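Local coordinates for DNA-binding protein HU (Thermus thermophilus HB8, PDB 5EKA) that binds and wraps DNA as a histone-like homodimer, stabilising the duplex against denaturation under extreme conditions, at the interface of chains A and B. Numbering follows the deposited sequence. Chains: chain A/B, DNA-binding protein HU.

Contact 1: the interface of chains A and B. Residues chain A 15, 19, 21, 25-26, 29; chain B 21, 25-26, 28-29, 32.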
ATOM      1  N   VAL A  15       8.637  -1.462 -12.149  1.00 21.53           N
ATOM      2  CA  VAL A  15       7.523  -0.800 -12.830  1.00 21.92           C
ATOM      3  C   VAL A  15       7.981  -0.087 -14.110  1.00 24.63           C
ATOM      4  O   VAL A  15       7.308  -0.163 -15.141  1.00 25.89           O
ATOM      5  CB  VAL A  15       6.751   0.186 -11.904  1.00 21.18           C
ATOM      6  CG1 VAL A  15       5.684   0.920 -12.717  1.00 21.96           C
ATOM      7  CG2 VAL A  15       6.082  -0.510 -10.726  1.00 20.68           C
ATOM      8  N   THR A  19       6.287  -1.254 -17.715  1.00 29.79           N
ATOM      9  CA  THR A  19       5.456  -0.263 -18.414  1.00 31.26           C
ATOM     10  C   THR A  19       6.170   0.404 -19.589  1.00 34.08           C
ATOM     11  O   THR A  19       5.521   1.060 -20.435  1.00 35.88           O
ATOM     12  CB  THR A  19       5.017   0.874 -17.476  1.00 29.26           C
ATOM     13  OG1 THR A  19       6.167   1.561 -16.947  1.00 27.43           O
ATOM     14  CG2 THR A  19       4.168   0.333 -16.380  1.00 27.64           C
ATOM     15  N   LEU A  21       7.935   2.988 -19.164  1.00 37.35           N
ATOM     16  CA  LEU A  21       7.950   4.406 -18.843  1.00 38.99           C
ATOM     17  C   LEU A  21       9.283   4.779 -18.208  1.00 38.57           C
ATOM     18  O   LEU A  21      10.019   3.911 -17.749  1.00 37.01           O
ATOM     19  CB  LEU A  21       6.754   4.780 -17.977  1.00 39.24           C
ATOM     20  CG  LEU A  21       5.412   4.516 -18.693  1.00 41.81           C
ATOM     21  CD1 LEU A  21       4.254   4.390 -17.706  1.00 41.61           C
ATOM     22  CD2 LEU A  21       5.134   5.568 -19.773  1.00 45.88           C
ATOM     23  N   ASP A  25      10.031   9.307 -14.194  1.00 35.96           N
ATOM     24  CA  ASP A  25       8.588   9.534 -14.153  1.00 34.37           C
ATOM     25  C   ASP A  25       7.948   8.577 -13.178  1.00 31.38           C
ATOM     26  O   ASP A  25       7.091   8.972 -12.409  1.00 29.50           O
ATOM     27  CB  ASP A  25       7.947   9.389 -15.554  1.00 37.25           C
ATOM     28  CG  ASP A  25       8.265  10.577 -16.506  1.00 42.04           C
ATOM     29  OD1 ASP A  25       8.774  11.638 -16.063  1.00 44.16           O
ATOM     30  OD2 ASP A  25       7.985  10.461 -17.724  1.00 45.90           O
ATOM     31  N   VAL A  26       8.383   7.326 -13.191  1.00 28.87           N
ATOM     32  CA  VAL A  26       7.818   6.313 -12.272  1.00 27.29           C
ATOM     33  C   VAL A  26       8.176   6.723 -10.848  1.00 25.50           C
ATOM     34  O   VAL A  26       7.379   6.632  -9.955  1.00 24.83           O
ATOM     35  CB  VAL A  26       8.366   4.890 -12.594  1.00 26.86           C
ATOM     36  CG1 VAL A  26       7.884   3.884 -11.583  1.00 25.36           C
ATOM     37  CG2 VAL A  26       7.961   4.469 -14.023  1.00 28.34           C
ATOM     38  N   MET A  29       5.891   9.437  -9.744  1.00 25.01           N
ATOM     39  CA  MET A  29       4.540   8.901  -9.554  1.00 25.18           C
ATOM     40  C   MET A  29       4.377   8.163  -8.228  1.00 23.09           C
ATOM     41  O   MET A  29       3.398   8.402  -7.501  1.00 21.49           O
ATOM     42  CB  MET A  29       4.140   8.030 -10.748  1.00 26.13           C
ATOM     43  CG  MET A  29       3.938   8.808 -12.030  1.00 30.51           C
ATOM     44  SD  MET A  29       3.511   7.626 -13.322  0.50 32.19           S
ATOM     45  CE  MET A  29       3.464   8.715 -14.729  1.00 39.19           C
TER
ATOM     46  N   LEU B  21       1.923  14.352 -15.148  1.00 37.35           N
ATOM     47  CA  LEU B  21       2.080  13.236 -16.067  1.00 38.99           C
ATOM     48  C   LEU B  21       0.719  12.816 -16.607  1.00 38.57           C
ATOM     49  O   LEU B  21      -0.310  13.165 -16.040  1.00 37.01           O
ATOM     50  CB  LEU B  21       2.838  12.092 -15.407  1.00 39.24           C
ATOM     51  CG  LEU B  21       4.264  12.505 -14.985  1.00 41.81           C
ATOM     52  CD1 LEU B  21       4.828  11.585 -13.905  1.00 41.61           C
ATOM     53  CD2 LEU B  21       5.201  12.609 -16.195  1.00 45.88           C
ATOM     54  N   ASP B  25      -0.676   7.146 -18.362  1.00 35.96           N
ATOM     55  CA  ASP B  25       0.619   6.662 -17.894  1.00 34.37           C
ATOM     56  C   ASP B  25       0.554   6.378 -16.413  1.00 31.38           C
ATOM     57  O   ASP B  25       1.061   5.366 -15.963  1.00 29.50           O
ATOM     58  CB  ASP B  25       1.752   7.671 -18.202  1.00 37.25           C
ATOM     59  CG  ASP B  25       2.140   7.725 -19.707  1.00 42.04           C
ATOM     60  OD1 ASP B  25       1.734   6.844 -20.508  1.00 44.16           O
ATOM     61  OD2 ASP B  25       2.883   8.656 -20.102  1.00 45.90           O
ATOM     62  N   VAL B  26      -0.093   7.255 -15.662  1.00 28.87           N
ATOM     63  CA  VAL B  26      -0.212   7.065 -14.200  1.00 27.29           C
ATOM     64  C   VAL B  26      -1.048   5.814 -13.958  1.00 25.50           C
ATOM     65  O   VAL B  26      -0.754   5.022 -13.106  1.00 24.83           O
ATOM     66  CB  VAL B  26      -0.863   8.307 -13.518  1.00 26.86           C
ATOM     67  CG1 VAL B  26      -1.093   8.060 -12.052  1.00 25.36           C
ATOM     68  CG2 VAL B  26       0.014   9.559 -13.734  1.00 28.34           C
ATOM     69  N   ALA B  28      -1.328   3.107 -15.797  1.00 28.70           N
ATOM     70  CA  ALA B  28      -0.488   1.958 -16.134  1.00 27.82           C
ATOM     71  C   ALA B  28       0.522   1.726 -15.017  1.00 26.51           C
ATOM     72  O   ALA B  28       0.808   0.580 -14.659  1.00 25.15           O
ATOM     73  CB  ALA B  28       0.225   2.213 -17.458  1.00 30.74           C
ATOM     74  N   MET B  29       1.070   2.806 -14.481  1.00 25.01           N
ATOM     75  CA  MET B  29       2.055   2.700 -13.401  1.00 25.18           C
ATOM     76  C   MET B  29       1.468   2.119 -12.118  1.00 23.09           C
ATOM     77  O   MET B  29       2.067   1.210 -11.518  1.00 21.49           O
ATOM     78  CB  MET B  29       2.730   4.054 -13.163  1.00 26.13           C
ATOM     79  CG  MET B  29       3.627   4.498 -14.298  1.00 30.51           C
ATOM     80  SD  MET B  29       4.299   6.112 -13.861  0.50 32.19           S
ATOM     81  CE  MET B  29       5.181   6.491 -15.360  1.00 39.19           C
ATOM     82  N   ALA B  32       0.674  -1.601 -12.544  1.00 21.12           N
ATOM     83  CA  ALA B  32       1.934  -2.355 -12.506  1.00 20.69           C
ATOM     84  C   ALA B  32       2.507  -2.397 -11.098  1.00 18.99           C
ATOM     85  O   ALA B  32       3.022  -3.414 -10.673  1.00 18.58           O
ATOM     86  CB  ALA B  32       2.968  -1.789 -13.476  1.00 21.44           C
TER
HETATM   87  O   HOH W   1       5.288   9.302 -18.406  0.50 50.84           O

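Contact 2: the interface of chains A and B. Residues chain A 34, 37, 49, 52, 55, 84; chain B 34, 37, 49, 52, 55, 84.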
ATOM      1  N   LEU A  34       2.177   7.720  -2.783  1.00 17.55           N
ATOM      2  CA  LEU A  34       2.265   7.533  -1.345  1.00 18.55           C
ATOM      3  C   LEU A  34       1.915   8.779  -0.568  1.00 17.34           C
ATOM      4  O   LEU A  34       1.295   8.682   0.500  1.00 17.99           O
ATOM      5  CB  LEU A  34       3.621   6.950  -0.979  1.00 19.51           C
ATOM      6  CG  LEU A  34       3.878   5.586  -1.629  1.00 19.62           C
ATOM      7  CD1 LEU A  34       5.289   5.160  -1.270  1.00 22.68           C
ATOM      8  CD2 LEU A  34       2.836   4.550  -1.233  1.00 20.07           C
ATOM      9  N   VAL A  37      -1.878   8.976  -0.559  1.00 16.43           N
ATOM     10  CA  VAL A  37      -2.497   7.987   0.332  1.00 15.62           C
ATOM     11  C   VAL A  37      -2.388   8.550   1.748  1.00 15.75           C
ATOM     12  O   VAL A  37      -3.375   8.555   2.451  1.00 15.23           O
ATOM     13  CB  VAL A  37      -1.908   6.575   0.165  1.00 16.31           C
ATOM     14  CG1 VAL A  37      -2.412   5.612   1.256  1.00 16.47           C
ATOM     15  CG2 VAL A  37      -2.232   6.079  -1.254  1.00 16.23           C
ATOM     16  N   LEU A  49      -8.330   0.249  -2.800  1.00 23.51           N
ATOM     17  CA  LEU A  49      -7.555  -0.091  -3.999  1.00 25.64           C
ATOM     18  C   LEU A  49      -8.139  -1.412  -4.468  1.00 27.32           C
ATOM     19  O   LEU A  49      -7.769  -2.482  -3.994  1.00 26.42           O
ATOM     20  CB  LEU A  49      -6.065  -0.193  -3.697  1.00 24.20           C
ATOM     21  CG  LEU A  49      -5.394   1.041  -3.109  1.00 26.02           C
ATOM     22  CD1 LEU A  49      -3.934   0.787  -2.839  1.00 26.91           C
ATOM     23  CD2 LEU A  49      -5.564   2.172  -4.117  1.00 28.17           C
ATOM     24  N   PHE A  52      -6.696  -5.101  -4.467  1.00 25.61           N
ATOM     25  CA  PHE A  52      -5.480  -5.089  -3.643  1.00 23.00           C
ATOM     26  C   PHE A  52      -5.842  -5.054  -2.151  1.00 23.11           C
ATOM     27  O   PHE A  52      -5.679  -6.042  -1.444  1.00 23.67           O
ATOM     28  CB  PHE A  52      -4.545  -3.948  -4.063  1.00 21.68           C
ATOM     29  CG  PHE A  52      -3.249  -3.910  -3.301  1.00 20.29           C
ATOM     30  CD1 PHE A  52      -2.244  -4.809  -3.585  1.00 20.81           C
ATOM     31  CD2 PHE A  52      -3.054  -2.993  -2.282  1.00 20.03           C
ATOM     32  CE1 PHE A  52      -1.038  -4.788  -2.901  1.00 20.13           C
ATOM     33  CE2 PHE A  52      -1.847  -2.943  -1.589  1.00 20.83           C
ATOM     34  CZ  PHE A  52      -0.839  -3.855  -1.891  1.00 20.09           C
ATOM     35  N   PHE A  55      -6.871   0.785   2.871  1.00 17.59           N
ATOM     36  CA  PHE A  55      -6.306   1.442   4.042  1.00 16.89           C
ATOM     37  C   PHE A  55      -7.381   2.268   4.756  1.00 17.95           C
ATOM     38  O   PHE A  55      -8.254   2.885   4.134  1.00 18.49           O
ATOM     39  CB  PHE A  55      -5.165   2.368   3.638  1.00 16.58           C
ATOM     40  CG  PHE A  55      -4.010   1.689   2.976  1.00 17.52           C
ATOM     41  CD1 PHE A  55      -2.959   1.199   3.727  1.00 18.21           C
ATOM     42  CD2 PHE A  55      -3.950   1.571   1.571  1.00 18.16           C
ATOM     43  CE1 PHE A  55      -1.849   0.634   3.124  1.00 18.94           C
ATOM     44  CE2 PHE A  55      -2.842   0.993   0.992  1.00 20.04           C
ATOM     45  CZ  PHE A  55      -1.820   0.499   1.766  1.00 19.63           C
ATOM     46  N   PHE A  84      -4.324  -1.640   7.254  1.00 17.45           N
ATOM     47  CA  PHE A  84      -4.595  -2.164   5.900  1.00 17.05           C
ATOM     48  C   PHE A  84      -5.364  -3.461   6.009  1.00 18.19           C
ATOM     49  O   PHE A  84      -5.027  -4.320   6.821  1.00 18.37           O
ATOM     50  CB  PHE A  84      -3.280  -2.407   5.214  1.00 17.38           C
ATOM     51  CG  PHE A  84      -3.389  -3.053   3.881  1.00 17.18           C
ATOM     52  CD1 PHE A  84      -3.842  -2.341   2.774  1.00 18.21           C
ATOM     53  CD2 PHE A  84      -2.949  -4.347   3.721  1.00 18.07           C
ATOM     54  CE1 PHE A  84      -3.889  -2.942   1.538  1.00 18.71           C
ATOM     55  CE2 PHE A  84      -2.981  -4.958   2.478  1.00 19.08           C
ATOM     56  CZ  PHE A  84      -3.476  -4.270   1.395  1.00 18.53           C
TER
ATOM     57  N   LEU B  34       0.963  -2.197  -8.144  1.00 17.55           N
ATOM     58  CA  LEU B  34       0.228  -3.149  -7.329  1.00 18.55           C
ATOM     59  C   LEU B  34       0.471  -4.582  -7.736  1.00 17.34           C
ATOM     60  O   LEU B  34       0.535  -5.464  -6.868  1.00 17.99           O
ATOM     61  CB  LEU B  34      -1.245  -2.772  -7.290  1.00 19.51           C
ATOM     62  CG  LEU B  34      -1.487  -1.381  -6.691  1.00 19.62           C
ATOM     63  CD1 LEU B  34      -2.971  -1.083  -6.798  1.00 22.68           C
ATOM     64  CD2 LEU B  34      -0.969  -1.266  -5.266  1.00 20.07           C
ATOM     65  N   VAL B  37       3.835  -5.534  -6.251  1.00 16.43           N
ATOM     66  CA  VAL B  37       3.780  -5.731  -4.797  1.00 15.62           C
ATOM     67  C   VAL B  37       3.198  -7.125  -4.568  1.00 15.75           C
ATOM     68  O   VAL B  37       3.763  -7.873  -3.800  1.00 15.23           O
ATOM     69  CB  VAL B  37       3.029  -4.603  -4.066  1.00 16.31           C
ATOM     70  CG1 VAL B  37       2.793  -4.942  -2.582  1.00 16.47           C
ATOM     71  CG2 VAL B  37       3.815  -3.295  -4.254  1.00 16.23           C
ATOM     72  N   LEU B  49       8.558   0.153   2.004  1.00 23.51           N
ATOM     73  CA  LEU B  49       8.320   1.438   1.335  1.00 25.64           C
ATOM     74  C   LEU B  49       8.747   2.482   2.352  1.00 27.32           C
ATOM     75  O   LEU B  49       7.987   2.866   3.235  1.00 26.42           O
ATOM     76  CB  LEU B  49       6.862   1.596   0.922  1.00 24.20           C
ATOM     77  CG  LEU B  49       6.290   0.534  -0.008  1.00 26.02           C
ATOM     78  CD1 LEU B  49       4.839   0.805  -0.309  1.00 26.91           C
ATOM     79  CD2 LEU B  49       7.117   0.560  -1.288  1.00 28.17           C
ATOM     80  N   PHE B  52       6.681   5.075   4.519  1.00 25.61           N
ATOM     81  CA  PHE B  52       5.264   4.708   4.395  1.00 23.00           C
ATOM     82  C   PHE B  52       4.948   3.481   5.263  1.00 23.11           C
ATOM     83  O   PHE B  52       4.287   3.594   6.289  1.00 23.67           O
ATOM     84  CB  PHE B  52       4.872   4.524   2.924  1.00 21.68           C
ATOM     85  CG  PHE B  52       3.417   4.205   2.716  1.00 20.29           C
ATOM     86  CD1 PHE B  52       2.463   5.194   2.823  1.00 20.81           C
ATOM     87  CD2 PHE B  52       3.008   2.911   2.444  1.00 20.03           C
ATOM     88  CE1 PHE B  52       1.117   4.926   2.628  1.00 20.13           C
ATOM     89  CE2 PHE B  52       1.663   2.619   2.231  1.00 20.83           C
ATOM     90  CZ  PHE B  52       0.711   3.630   2.337  1.00 20.09           C
ATOM     91  N   PHE B  55       4.960  -4.145   3.779  1.00 17.59           N
ATOM     92  CA  PHE B  55       4.105  -5.314   3.619  1.00 16.89           C
ATOM     93  C   PHE B  55       4.920  -6.597   3.810  1.00 17.95           C
ATOM     94  O   PHE B  55       6.086  -6.698   3.411  1.00 18.49           O
ATOM     95  CB  PHE B  55       3.479  -5.333   2.230  1.00 16.58           C
ATOM     96  CG  PHE B  55       2.604  -4.162   1.919  1.00 17.52           C
ATOM     97  CD1 PHE B  55       1.253  -4.199   2.209  1.00 18.21           C
ATOM     98  CD2 PHE B  55       3.128  -3.015   1.287  1.00 18.16           C
ATOM     99  CE1 PHE B  55       0.417  -3.153   1.861  1.00 18.94           C
ATOM    100  CE2 PHE B  55       2.281  -1.980   0.961  1.00 20.04           C
ATOM    101  CZ  PHE B  55       0.945  -2.038   1.279  1.00 19.63           C
ATOM    102  N   PHE B  84       0.319  -5.405   6.685  1.00 17.45           N
ATOM    103  CA  PHE B  84       1.024  -4.117   6.528  1.00 17.05           C
ATOM    104  C   PHE B  84       1.370  -3.564   7.892  1.00 18.19           C
ATOM    105  O   PHE B  84       0.539  -3.573   8.798  1.00 18.37           O
ATOM    106  CB  PHE B  84       0.114  -3.163   5.807  1.00 17.38           C
ATOM    107  CG  PHE B  84       0.641  -1.780   5.682  1.00 17.18           C
ATOM    108  CD1 PHE B  84       1.669  -1.482   4.791  1.00 18.21           C
ATOM    109  CD2 PHE B  84       0.043  -0.764   6.392  1.00 18.07           C
ATOM    110  CE1 PHE B  84       2.110  -0.187   4.654  1.00 18.71           C
ATOM    111  CE2 PHE B  84       0.472   0.546   6.252  1.00 19.08           C
ATOM    112  CZ  PHE B  84       1.522   0.831   5.409  1.00 18.53           C
TER
HETATM  113  O   HOH W   2      -2.266  -2.733   9.131  1.00 24.93           O
HETATM  114  O   HOH W   3      -2.529  -5.700   7.556  1.00 24.93           O

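Contact 3: the interface of chains A and B. Residues chain A 41-42, 57, 80-82; chain B 86, 90-91, 94-95.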
ATOM      1  N   LEU A  41      -5.562   9.425   4.337  1.00 16.03           N
ATOM      2  CA  LEU A  41      -5.672   8.848   5.669  1.00 16.66           C
ATOM      3  C   LEU A  41      -5.659   9.895   6.796  1.00 17.02           C
ATOM      4  O   LEU A  41      -6.421   9.795   7.763  1.00 18.74           O
ATOM      5  CB  LEU A  41      -4.592   7.793   5.874  1.00 17.03           C
ATOM      6  CG  LEU A  41      -4.753   6.533   5.013  1.00 16.12           C
ATOM      7  CD1 LEU A  41      -3.515   5.677   5.125  1.00 17.17           C
ATOM      8  CD2 LEU A  41      -6.007   5.744   5.367  1.00 18.39           C
ATOM      9  N   ALA A  42      -4.857  10.935   6.611  1.00 17.50           N
ATOM     10  CA  ALA A  42      -4.802  12.037   7.591  1.00 18.24           C
ATOM     11  C   ALA A  42      -6.163  12.761   7.696  1.00 18.13           C
ATOM     12  O   ALA A  42      -6.536  13.245   8.766  1.00 19.22           O
ATOM     13  CB  ALA A  42      -3.687  13.000   7.233  1.00 18.59           C
ATOM     14  N   VAL A  57      -8.187   4.456   8.805  1.00 22.95           N
ATOM     15  CA  VAL A  57      -7.785   4.844  10.153  1.00 23.66           C
ATOM     16  C   VAL A  57      -8.690   4.163  11.148  1.00 25.29           C
ATOM     17  O   VAL A  57      -9.923   4.343  11.112  1.00 26.99           O
ATOM     18  CB  VAL A  57      -7.899   6.369  10.310  1.00 23.98           C
ATOM     19  CG1 VAL A  57      -7.565   6.794  11.743  1.00 24.45           C
ATOM     20  CG2 VAL A  57      -6.990   7.040   9.309  1.00 23.36           C
ATOM     21  N   GLN A  80      -5.670   6.685  17.507  1.00 29.99           N
ATOM     22  CA  GLN A  80      -6.093   6.247  16.181  1.00 28.09           C
ATOM     23  C   GLN A  80      -4.869   5.956  15.369  1.00 25.61           C
ATOM     24  O   GLN A  80      -3.822   6.543  15.603  1.00 24.54           O
ATOM     25  CB  GLN A  80      -7.014   7.266  15.514  1.00 30.36           C
ATOM     26  CG  GLN A  80      -6.416   8.620  15.233  1.00 30.82           C
ATOM     27  CD  GLN A  80      -7.453   9.645  14.751  1.00 33.93           C
ATOM     28  OE1 GLN A  80      -8.565   9.735  15.278  1.00 37.38           O
ATOM     29  NE2 GLN A  80      -7.082  10.432  13.756  1.00 34.52           N
ATOM     30  N   TYR A  81      -5.006   5.024  14.443  1.00 23.51           N
ATOM     31  CA  TYR A  81      -3.848   4.476  13.780  1.00 22.94           C
ATOM     32  C   TYR A  81      -4.202   3.958  12.391  1.00 21.02           C
ATOM     33  O   TYR A  81      -5.367   3.654  12.111  1.00 19.67           O
ATOM     34  CB  TYR A  81      -3.237   3.370  14.623  1.00 24.26           C
ATOM     35  CG  TYR A  81      -4.156   2.178  14.849  1.00 25.08           C
ATOM     36  CD1 TYR A  81      -4.064   1.061  14.042  1.00 26.08           C
ATOM     37  CD2 TYR A  81      -5.139   2.195  15.825  1.00 27.91           C
ATOM     38  CE1 TYR A  81      -4.901  -0.026  14.228  1.00 26.47           C
ATOM     39  CE2 TYR A  81      -5.982   1.097  16.013  1.00 30.18           C
ATOM     40  CZ  TYR A  81      -5.863   0.009  15.194  1.00 29.98           C
ATOM     41  OH  TYR A  81      -6.695  -1.087  15.364  1.00 32.10           O
ATOM     42  N   PRO A  82      -3.199   3.918  11.506  1.00 20.51           N
ATOM     43  CA  PRO A  82      -3.494   3.441  10.165  1.00 19.92           C
ATOM     44  C   PRO A  82      -3.486   1.921  10.113  1.00 20.32           C
ATOM     45  O   PRO A  82      -2.667   1.298  10.772  1.00 21.50           O
ATOM     46  CB  PRO A  82      -2.335   4.024   9.329  1.00 20.32           C
ATOM     47  CG  PRO A  82      -1.216   4.329  10.282  1.00 22.04           C
ATOM     48  CD  PRO A  82      -1.767   4.271  11.684  1.00 21.96           C
TER
ATOM     49  N   PRO B  86       2.548  -0.141   9.420  1.00 19.25           N
ATOM     50  CA  PRO B  86       2.775   1.248   9.055  1.00 19.55           C
ATOM     51  C   PRO B  86       4.032   1.801   9.689  1.00 20.14           C
ATOM     52  O   PRO B  86       4.364   1.430  10.810  1.00 22.34           O
ATOM     53  CB  PRO B  86       1.557   1.977   9.628  1.00 20.63           C
ATOM     54  CG  PRO B  86       1.042   1.122  10.664  1.00 23.13           C
ATOM     55  CD  PRO B  86       1.358  -0.296  10.260  1.00 20.59           C
ATOM     56  N   LEU B  90       3.885   7.722   8.902  1.00 18.98           N
ATOM     57  CA  LEU B  90       2.468   7.532   8.603  1.00 18.67           C
ATOM     58  C   LEU B  90       1.670   7.478   9.909  1.00 18.97           C
ATOM     59  O   LEU B  90       0.628   8.122  10.033  1.00 19.45           O
ATOM     60  CB  LEU B  90       2.279   6.279   7.769  1.00 18.68           C
ATOM     61  CG  LEU B  90       0.817   6.022   7.394  1.00 18.68           C
ATOM     62  CD1 LEU B  90       0.209   7.155   6.597  1.00 20.63           C
ATOM     63  CD2 LEU B  90       0.645   4.682   6.701  1.00 19.29           C
ATOM     64  N   LYS B  91       2.192   6.772  10.922  1.00 18.66           N
ATOM     65  CA  LYS B  91       1.505   6.686  12.210  1.00 20.26           C
ATOM     66  C   LYS B  91       1.351   8.089  12.795  1.00 21.08           C
ATOM     67  O   LYS B  91       0.314   8.439  13.324  1.00 21.75           O
ATOM     68  CB  LYS B  91       2.261   5.764  13.160  1.00 21.37           C
ATOM     69  CG  LYS B  91       2.079   4.286  12.820  1.00 22.03           C
ATOM     70  CD  LYS B  91       2.668   3.426  13.882  1.00 25.54           C
ATOM     71  CE  LYS B  91       4.170   3.350  13.807  1.00 28.04           C
ATOM     72  NZ  LYS B  91       4.706   2.425  14.848  1.00 31.90           N
ATOM     73  N   VAL B  94      -1.378  10.347  11.114  1.00 24.44           N
ATOM     74  CA  VAL B  94      -2.784   9.931  11.298  1.00 27.64           C
ATOM     75  C   VAL B  94      -3.311  10.205  12.709  1.00 30.83           C
ATOM     76  O   VAL B  94      -4.511  10.183  12.942  1.00 33.51           O
ATOM     77  CB  VAL B  94      -2.943   8.454  10.918  1.00 26.76           C
ATOM     78  CG1 VAL B  94      -4.255   7.835  11.382  1.00 30.34           C
ATOM     79  CG2 VAL B  94      -2.814   8.352   9.406  1.00 25.77           C
ATOM     80  N   LYS B  95      -2.420  10.517  13.638  1.00 32.38           N
ATOM     81  CA  LYS B  95      -2.858  10.971  14.948  1.00 37.74           C
ATOM     82  C   LYS B  95      -3.659  12.265  14.856  1.00 43.00           C
ATOM     83  O   LYS B  95      -3.417  13.111  14.006  1.00 42.41           O
ATOM     84  CB  LYS B  95      -1.660  11.168  15.870  1.00 37.94           C
ATOM     85  CG  LYS B  95      -0.954   9.865  16.165  1.00 36.84           C
ATOM     86  CD  LYS B  95       0.251  10.068  17.045  1.00 38.59           C
ATOM     87  CE  LYS B  95       1.018   8.768  17.228  1.00 38.97           C
ATOM     88  NZ  LYS B  95       1.740   8.780  18.534  1.00 43.99           N
TER
HETATM   89  O   HOH W   4      -1.211   6.495  14.417  1.00 23.54           O
HETATM   90  O   HOH W   5      -6.523  10.538  10.497  1.00 27.20           O

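Contact 1: the interface of chains A and B
A:Val15 in helix 8-19 and A:Asp25, A:Val26 and A:Met29 in helix 23-42 have helical torsions, while A:Leu21, in the loop between the two helices, is extended (phi -91°, psi 159°) and turns its side chain towards chain B. This is the helical end of the HU homodimer, in the bacterial histone-like family, and its two-fold axis runs between A:Met29 and B:Met29. Both methionine chains are extended beyond CG and cross at about a right angle; their modelled sulfurs lie too close to be real, so the exact placing of the thioether tips carries little weight. More reliable is the branch beside them: A:Leu21 CD1 packs obliquely against B:Met29 CG at 3.5 Å, a tight contact. The other branch, A:Leu21 CD2, rests on the carboxylate of B:Asp25, 3.7 Å from its CG. That carboxylate and its twin face each other across water 1, which lies 3.0 Å from A:Asp25 OD2 and 3.0 Å from B:Asp25 OD2; this shared water probably eases the repulsion between like charges. At the flank, A:Thr19 has OG1 in the crowded position (chi1 60°), where OG1 hydrogen-bonds to A:Val15 O at 2.7 Å, the donor above the carbonyl plane. This turns the methyl CG2 of A:Thr19 towards chain B, 3.8 Å from B:Ala32 CB.

Contact 2: the interface of chains A and B
A two-fold symmetric aromatic core joins the subunits here, and its greasy packing helps hold the HU homodimer of the bacterial histone-like family together. A:Phe52, in the loop between strands 46-49 and 53-60, has CG anti to the backbone N (chi1 -177°), which carries its ring across to helix 23-42 of chain B. B:Leu34 sets its CD2 methyl over one face of that ring, 3.9 Å from the centroid of A:Phe52, as a CH-pi contact. The ring's far end meets B:Val37, whose CG1 lies 3.8 Å from A:Phe52 CE1 and comes in at about a right angle. Closer to the axis, A:Phe55 and B:Phe55 point at each other tip to tip, CZ to CZ at 3.8 Å. Each also drives an edge into the neighbouring subunit: A:Phe55 CE1 stands over the centre of the B:Phe84 ring, the planes turned 83° apart. Within chain A, A:Phe84 CD1 caps a face of A:Phe55, while A:Leu49 CD1 sits in plane at that ring's edge. A:Phe84 CB and B:Phe84 CB abut at 3.5 Å. Two waters tie their backbones: water 2 lies 3.0 Å from A:Phe84 N and 2.9 Å from B:Phe84 O, with water 3 serving the twin pair.

Contact 3: the interface of chains A and B
Apolar packing comes first, and much of it centres on B:Val94, at the end of the C-terminal helix 88-94 of this HU protein. The two methyls of B:Val94 part company: CG1, anti to the backbone N (chi1 166°), reaches tip to tip into the fork of A:Val57, tight at 3.5 Å from A:Val57 CG1, whereas CG2 turns to helix 23-42 and lies 4.0 Å from A:Leu41 CB. Further along, the ring of A:Pro82 packs on B:Pro86, at the end of strand 79-86, and on B:Leu90 and B:Lys91 of helix 88-94. A:Pro82 CG is 3.7 Å from B:Pro86 CB, the two rings crossing obliquely, and 3.9 Å from B:Leu90 CG, while its CD side meets the aliphatic stem of B:Lys91 at about a right angle. Direct polar contact comes from A:Gln80. The side-chain amide nitrogen, A:Gln80 NE2, donates to B:Val94 O at 2.7 Å, nearly straight (170° at the hydrogen) and almost along the C=O axis, with the acceptor close to the amide plane. An alanine here lacks that amide, and would probably hold the end of helix 88-94 less firmly against chain A. Water bridges add to the grip: water 5 touches B:Val94 O and the carbonyls of A:Leu41 and A:Ala42, and water 4 lies 2.9 Å from A:Gln80 O and 2.7 Å from B:Lys91 O. Together these contacts seat one subunit's C-terminal helix on the other's sheet and long helix, which probably reinforces the dimer.

The centres of the C-alpha atoms lie about 16 Å apart for contacts 1 and 2, about 13 Å for contacts 2 and 3, and about 27 Å for contacts 1 and 3, so contact 2 sits between the others. Helix 23-42 of chain A runs through all three, giving successive parts of its length to each. Strands 53-60 and 79-86 supply both contact 2 and contact 3. The dimer is therefore joined from its helical end, through the aromatic core, to the base of the beta-ribbon arms, which in this family embrace DNA; that continuity probably fixes how the two arms are set.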